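Local coordinates for protein pyruvate formate-lyase 2 (Archaeoglobus fulgidus, PDB 2F3O) that belongs to the glycyl radical enzymes and is probably a lyase, although its function in this hyperthermophile is not established, at residues Ala386-Ser390 with Gly704-Glu709. Residues are numbered along the deposited sequence; the frame is centred on the assembly and turned at random.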
loop_
_atom_site.group_PDB
_atom_site.type_symbol
_atom_site.label_atom_id
_atom_site.label_comp_id
_atom_site.label_asym_id
_atom_site.label_seq_id
_atom_site.Cartn_x
_atom_site.Cartn_y
_atom_site.Cartn_z
ATOM N N ALA A 386 -14.261 36.100 33.967
ATOM C CA ALA A 386 -15.614 36.478 34.374
ATOM C C ALA A 386 -15.785 38.003 34.446
ATOM O O ALA A 386 -16.858 38.520 34.116
ATOM C CB ALA A 386 -15.994 35.812 35.702
ATOM N N GLU A 387 -14.718 38.703 34.841
ATOM C CA GLU A 387 -14.718 40.167 34.913
ATOM C C GLU A 387 -14.859 40.798 33.542
ATOM O O GLU A 387 -15.591 41.774 33.385
ATOM C CB GLU A 387 -13.445 40.695 35.581
ATOM C CG GLU A 387 -13.398 40.463 37.070
ATOM C CD GLU A 387 -11.988 40.323 37.594
ATOM O OE1 GLU A 387 -11.073 40.932 36.999
ATOM O OE2 GLU A 387 -11.787 39.596 38.595
ATOM N N ALA A 388 -14.162 40.240 32.557
ATOM C CA ALA A 388 -14.193 40.787 31.212
ATOM C C ALA A 388 -15.570 40.594 30.611
ATOM O O ALA A 388 -16.143 41.526 30.064
ATOM C CB ALA A 388 -13.143 40.133 30.352
ATOM N N ILE A 389 -16.105 39.388 30.764
ATOM C CA ILE A 389 -17.398 39.026 30.194
ATOM C C ILE A 389 -18.528 39.838 30.799
ATOM O O ILE A 389 -19.299 40.445 30.060
ATOM C CB ILE A 389 -17.677 37.518 30.345
ATOM C CG1 ILE A 389 -16.721 36.712 29.462
ATOM C CG2 ILE A 389 -19.070 37.199 29.928
ATOM C CD1 ILE A 389 -16.939 35.211 29.524
ATOM N N SER A 390 -18.574 39.889 32.133
ATOM C CA SER A 390 -19.586 40.664 32.881
ATOM C C SER A 390 -19.591 42.167 32.595
ATOM O O SER A 390 -20.656 42.789 32.547
ATOM C CB SER A 390 -19.430 40.460 34.381
ATOM O OG SER A 390 -18.156 40.888 34.808
ATOM N N GLY A 704 -21.871 41.288 39.177
ATOM C CA GLY A 704 -21.598 40.952 37.785
ATOM C C GLY A 704 -20.637 39.786 37.674
ATOM O O GLY A 704 -20.879 38.847 36.917
ATOM N N ASP A 705 -19.556 39.861 38.449
ATOM C CA ASP A 705 -18.558 38.806 38.558
ATOM C C ASP A 705 -19.172 37.490 38.980
ATOM O O ASP A 705 -19.264 36.559 38.183
ATOM C CB ASP A 705 -17.500 39.192 39.592
ATOM C CG ASP A 705 -16.525 40.209 39.069
ATOM O OD1 ASP A 705 -16.816 40.812 38.014
ATOM O OD2 ASP A 705 -15.474 40.407 39.710
ATOM N N ALA A 706 -19.596 37.443 40.239
ATOM C CA ALA A 706 -20.045 36.221 40.900
ATOM C C ALA A 706 -20.998 35.373 40.064
ATOM O O ALA A 706 -20.818 34.159 39.959
ATOM C CB ALA A 706 -20.674 36.556 42.266
ATOM N N VAL A 707 -21.975 36.022 39.435
ATOM C CA VAL A 707 -23.032 35.288 38.757
ATOM C C VAL A 707 -22.583 34.748 37.402
ATOM O O VAL A 707 -23.170 33.790 36.886
ATOM C CB VAL A 707 -24.363 36.113 38.661
ATOM C CG1 VAL A 707 -24.421 36.950 37.394
ATOM C CG2 VAL A 707 -25.591 35.190 38.762
ATOM N N ILE A 708 -21.522 35.331 36.846
ATOM C CA ILE A 708 -21.014 34.876 35.547
ATOM C C ILE A 708 -19.978 33.766 35.689
ATOM O O ILE A 708 -20.014 32.785 34.944
ATOM C CB ILE A 708 -20.604 36.050 34.623
ATOM C CG1 ILE A 708 -21.791 36.354 33.714
ATOM C CG2 ILE A 708 -19.352 35.739 33.797
ATOM C CD1 ILE A 708 -21.520 37.321 32.651
ATOM N N GLU A 709 -19.121 33.880 36.696
ATOM C CA GLU A 709 -18.264 32.768 37.070
ATOM C C GLU A 709 -19.084 31.534 37.461
ATOM O O GLU A 709 -18.662 30.409 37.218
ATOM C CB GLU A 709 -17.338 33.161 38.212
ATOM C CG GLU A 709 -16.084 32.326 38.264
ATOM C CD GLU A 709 -15.295 32.522 39.541
ATOM O OE1 GLU A 709 -15.045 33.692 39.911
ATOM O OE2 GLU A 709 -14.920 31.506 40.171
#
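Ile708 supplies most of the apolar contact between helix 379-390 and helix 704-717. Two of its methyls do the touching. CD1 of Ile708 reaches CG2 of Ile389 at 3.7 Å and also rests against Ser390. CG2 of Ile708 meets CB of Ala386 at 3.9 Å. That methyl of Ala386 points at the second helix and also lies 3.9 Å from CB of Glu709. The backbones come close at Ser390 and Gly704: their CA atoms are 5.3 Å apart, and CB of Ser390 faces O of Gly704.

No hydrogen bond joins the two segments. The hydroxyl of Ser390 turns back to its own helix, with OG set between the backbone N and the carbonyl carbon (chi1 60°). There it can give its proton to O of Ala386 or O of Glu387.

The more polar side of the contact is acidic. The carboxylates of Glu387 and Asp705 have planes 19° apart, and OE2 of Glu387 is 3.9 Å from OD2 of Asp705. These like charges probably repel unless one is protonated. The CG methylene of Glu387 lies nearer, 3.4 Å from the same OD2. With an alanine at Glu387, the Asp705 carboxylate would lack this methylene cover and would probably be left more open to water and freer to turn.

Ile389 also touches Leu396, Leu398 and Phe725, while Ile708 touches Ile727. The axes of 386-390 and 704-709 cross at 107° and come within 8.4 Å. This is helix-helix packing against the mixed sheet containing strands 396-400 and 722-728, joining the pyruvate formate lyase-like and glycine radical family regions.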